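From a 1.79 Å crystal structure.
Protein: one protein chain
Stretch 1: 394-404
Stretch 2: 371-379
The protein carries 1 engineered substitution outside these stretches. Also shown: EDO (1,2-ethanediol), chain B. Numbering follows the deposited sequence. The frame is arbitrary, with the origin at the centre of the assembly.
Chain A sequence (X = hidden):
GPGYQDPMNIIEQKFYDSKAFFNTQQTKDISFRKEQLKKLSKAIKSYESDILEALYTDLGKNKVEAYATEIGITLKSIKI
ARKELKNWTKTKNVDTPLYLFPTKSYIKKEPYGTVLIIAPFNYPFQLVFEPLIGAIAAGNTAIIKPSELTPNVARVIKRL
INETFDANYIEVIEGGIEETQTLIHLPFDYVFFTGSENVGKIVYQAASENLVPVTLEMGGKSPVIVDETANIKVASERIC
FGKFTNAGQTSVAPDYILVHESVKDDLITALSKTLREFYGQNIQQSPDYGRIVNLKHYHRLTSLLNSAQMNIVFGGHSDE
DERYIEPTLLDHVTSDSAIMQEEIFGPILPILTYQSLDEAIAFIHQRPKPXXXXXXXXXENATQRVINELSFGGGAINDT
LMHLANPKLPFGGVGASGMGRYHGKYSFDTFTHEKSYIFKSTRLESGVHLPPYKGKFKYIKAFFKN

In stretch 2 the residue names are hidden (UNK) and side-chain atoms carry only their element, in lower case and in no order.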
# COMPACT_ATOMS: atom_id res chain seq x y z
N GLY A 394 13.19 8.77 -0.91
CA GLY A 394 14.31 8.29 -0.12
C GLY A 394 15.53 9.08 -0.54
O GLY A 394 15.50 9.81 -1.53
N GLY A 395 16.61 8.94 0.21
CA GLY A 395 17.76 9.75 -0.12
C GLY A 395 19.03 9.34 0.59
O GLY A 395 19.20 8.20 1.02
N ALA A 396 19.95 10.30 0.68
CA ALA A 396 21.28 10.04 1.20
C ALA A 396 21.87 11.31 1.79
O ALA A 396 21.66 12.40 1.26
CB ALA A 396 22.20 9.50 0.09
N ILE A 397 22.61 11.14 2.88
CA ILE A 397 23.44 12.19 3.45
C ILE A 397 24.87 11.90 3.04
O ILE A 397 25.40 10.82 3.35
CB ILE A 397 23.29 12.26 4.98
CG1 ILE A 397 21.82 12.33 5.39
CG2 ILE A 397 24.05 13.46 5.53
CD1 ILE A 397 21.00 13.36 4.62
N ASN A 398 25.49 12.85 2.34
CA ASN A 398 26.88 12.74 1.88
C ASN A 398 27.07 11.57 0.91
O ASN A 398 28.12 10.92 0.89
CB ASN A 398 27.85 12.63 3.06
CG ASN A 398 28.00 13.95 3.80
OD1 ASN A 398 27.81 15.02 3.23
ND2 ASN A 398 28.37 13.88 5.08
N ASP A 399 26.06 11.32 0.08
CA ASP A 399 26.16 10.36 -1.01
C ASP A 399 25.01 10.62 -1.97
O ASP A 399 24.11 11.42 -1.69
CB ASP A 399 26.13 8.91 -0.50
CG ASP A 399 26.88 7.95 -1.41
OD1 ASP A 399 27.41 8.40 -2.45
OD2 ASP A 399 26.93 6.75 -1.09
N THR A 400 25.04 9.95 -3.12
CA THR A 400 23.90 9.93 -4.03
C THR A 400 23.71 8.52 -4.57
O THR A 400 24.66 7.74 -4.65
CB THR A 400 24.04 10.92 -5.21
OG1 THR A 400 25.01 10.43 -6.15
CG2 THR A 400 24.43 12.32 -4.74
N LEU A 401 22.46 8.20 -4.90
CA LEU A 401 22.06 7.00 -5.63
C LEU A 401 22.15 5.71 -4.81
O LEU A 401 21.28 4.84 -4.95
CB LEU A 401 22.89 6.87 -6.91
CG LEU A 401 22.73 5.60 -7.76
CD1 LEU A 401 21.39 5.59 -8.47
CD2 LEU A 401 23.86 5.51 -8.78
N MET A 402 23.15 5.58 -3.94
CA MET A 402 23.46 4.28 -3.33
C MET A 402 22.41 3.80 -2.33
O MET A 402 22.50 2.65 -1.89
CB MET A 402 24.83 4.32 -2.66
CG MET A 402 26.00 4.45 -3.62
SD MET A 402 25.90 3.27 -5.00
CE MET A 402 26.33 1.74 -4.18
N HIS A 403 21.44 4.63 -1.94
CA HIS A 403 20.40 4.13 -1.04
C HIS A 403 19.52 3.08 -1.72
O HIS A 403 18.81 2.35 -1.03
CB HIS A 403 19.55 5.27 -0.49
CG HIS A 403 18.78 6.03 -1.53
ND1 HIS A 403 19.40 6.73 -2.55
CD2 HIS A 403 17.45 6.22 -1.69
CE1 HIS A 403 18.48 7.31 -3.30
NE2 HIS A 403 17.29 7.02 -2.80
N LEU A 404 19.57 2.99 -3.05
CA LEU A 404 18.89 1.92 -3.78
C LEU A 404 19.65 0.60 -3.72
O LEU A 404 19.07 -0.44 -4.04
CB LEU A 404 18.70 2.32 -5.25
CG LEU A 404 17.48 3.16 -5.65
CD1 LEU A 404 17.45 4.48 -4.91
CD2 LEU A 404 17.47 3.39 -7.15
N UNK A 371 11.44 11.99 -5.87
CA UNK A 371 11.74 10.59 -5.59
C UNK A 371 12.95 10.47 -4.68
O UNK A 371 13.00 9.58 -3.82
c UNK A 371 11.33 7.66 -5.77
c UNK A 371 12.26 8.33 -6.77
c UNK A 371 12.12 7.67 -8.12
c UNK A 371 11.96 9.82 -6.89
N UNK A 372 13.94 11.34 -4.85
CA UNK A 372 15.11 11.30 -3.99
C UNK A 372 15.52 12.72 -3.62
O UNK A 372 15.17 13.69 -4.29
o UNK A 372 16.80 11.25 -5.74
c UNK A 372 16.27 10.54 -4.64
N UNK A 373 16.27 12.81 -2.52
CA UNK A 373 16.88 14.06 -2.09
C UNK A 373 18.24 13.73 -1.49
O UNK A 373 18.39 12.72 -0.81
c UNK A 373 16.57 16.14 -0.54
c UNK A 373 17.36 15.93 0.76
c UNK A 373 15.46 17.15 -0.32
c UNK A 373 16.02 14.81 -1.07
N UNK A 374 19.22 14.60 -1.75
CA UNK A 374 20.56 14.42 -1.23
C UNK A 374 21.01 15.69 -0.53
O UNK A 374 20.72 16.80 -0.98
c UNK A 374 20.07 12.04 -5.22
c UNK A 374 21.05 11.58 -2.69
o UNK A 374 19.63 9.71 -5.48
c UNK A 374 20.10 10.76 -4.71
c UNK A 374 20.59 10.52 -3.44
c UNK A 374 20.53 13.09 -4.46
c UNK A 374 21.04 12.88 -3.18
c UNK A 374 21.54 14.03 -2.34
N UNK A 375 21.72 15.52 0.59
CA UNK A 375 22.30 16.62 1.33
C UNK A 375 23.76 16.32 1.60
O UNK A 375 24.09 15.25 2.11
c UNK A 375 21.65 17.79 4.99
c UNK A 375 22.30 17.80 3.62
c UNK A 375 21.57 16.86 2.66
c UNK A 375 22.35 19.22 3.06
N UNK A 376 24.63 17.26 1.24
CA UNK A 376 26.05 17.18 1.55
C UNK A 376 26.35 18.22 2.62
O UNK A 376 26.20 19.42 2.37
c UNK A 376 26.93 16.16 -0.59
c UNK A 376 26.92 17.37 0.31
c UNK A 376 27.88 14.05 -1.24
c UNK A 376 25.95 14.88 -2.37
c UNK A 376 27.88 15.17 -0.43
c UNK A 376 26.91 13.91 -2.22
c UNK A 376 25.96 16.00 -1.56
N UNK A 377 26.75 17.74 3.79
CA UNK A 377 26.93 18.58 4.96
C UNK A 377 27.72 17.81 6.00
O UNK A 377 27.61 16.58 6.08
c UNK A 377 25.58 19.03 5.54
o UNK A 377 25.75 19.81 6.72
N UNK A 378 28.52 18.53 6.77
CA UNK A 378 29.15 17.99 7.97
C UNK A 378 28.44 18.47 9.23
O UNK A 378 28.91 18.19 10.34
o UNK A 378 31.36 15.88 5.50
o UNK A 378 31.40 15.72 7.69
c UNK A 378 30.63 18.38 7.99
c UNK A 378 31.39 16.39 6.64
c UNK A 378 31.40 17.90 6.77
N UNK A 379 27.32 19.16 9.07
CA UNK A 379 26.57 19.75 10.18
C UNK A 379 25.42 18.81 10.52
O UNK A 379 24.42 18.74 9.80
c UNK A 379 25.19 21.79 10.83
o UNK A 379 24.69 22.90 10.56
o UNK A 379 24.98 21.21 11.92
c UNK A 379 26.09 21.15 9.79
C1 EDO B . 31.46 12.72 7.39
O1 EDO B . 30.26 12.97 6.65
C2 EDO B . 31.16 12.72 8.88
O2 EDO B . 31.80 11.59 9.48
O HOH W 1 14.64 7.08 -3.47
O HOH W 2 30.04 16.77 3.47

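Position 371 carries four side-chain carbons, forked at the second. They make no close contact with stretch 1. A fork there, with no other element, makes it Leu371. The backbone does the work: Gly394 N donates to Leu371 O at 3.0 Å. A water also donates to Leu371 O (3.0 Å) and lies 2.7 Å from His403 NE2, joining the two.

Position 372 has one carbon and then one oxygen. The carbon, CB, lies 4.1 Å from His403 NE2. It bears no second branch, so this is a serine, Ser372. Its CA makes a short CA-H...O contact of 2.9 Å with Gly394 O.

Position 373 again shows four carbons forked at the second. They make no close contact with stretch 1. This is Leu373. The backbone bonds twice, from Leu373 N to Gly394 O (3.3 Å) and from Ala396 N to Leu373 O (3.2 Å). Gly395 CA sits 3.1 Å from Leu373 O. A CB built on Gly395 would fall 2.0 Å from Leu373 O, a clash that glycine avoids.

Position 374 has one carbon, then a six-carbon ring bearing one oxygen. Thr400 lies over one ring face, its CB 3.8 Å from the ring centroid and nearly on the normal. Ala396 CB meets the ring edge. The ring oxygen reaches the edge of the His403 ring. This is a tyrosine, Tyr374. Ala396 CB is 3.7 Å from Tyr374 CD1, and Tyr374 OH is 3.4 Å from His403 CE1.

Position 375 has four carbons forked at the second. Its CB lies 4.1 Å from Ile397 CD1. This is Leu375. Leu375 N donates to Ala396 O at 3.2 Å, and Leu375 O accepts from Asn398 N at 2.8 Å.

Position 376 has one carbon and a six-carbon ring without oxygen. Asn398 N lies over one face of this ring, and Thr400 CG2 is at its edge. This is Phe376. Thr400 CG2 is 3.8 Å from Phe376 CE1.

Position 377 has one carbon and one oxygen, which make no close contact with stretch 1. It is Ser377. Its backbone pairs with the Asn398 amide. Ser377 N donates to Asn398 OD1 and Asn398 ND2 donates to Ser377 O, both at 3.0 Å.

Position 378 has three carbons, the third carrying two oxygens. One of these oxygens approaches the Asn398 side chain. This is Glu378. Its OE2 lies 3.6 Å from Asn398 ND2. One water donates to both Glu378 OE2 (2.6 Å) and Asn398 OD1 (2.8 Å).

Position 379 has two carbons, the second carrying two oxygens. It does not touch stretch 1. This is Asp379. It stands at the N-cap position of a helix, and its side chain caps a backbone N just past the stretch.

The contact is a pair of parallel strands. Backbone bonds alternate between them, and the Asn398 side chain continues the pairing past the end of its strand. Ala396 and Tyr374 share one sheet face; Ile397 and Leu375 share the other. Beyond the strand, stretch 1 turns back so that Thr400 covers the Tyr374 ring.

Stretch 2 371-379: LSLYLFSED
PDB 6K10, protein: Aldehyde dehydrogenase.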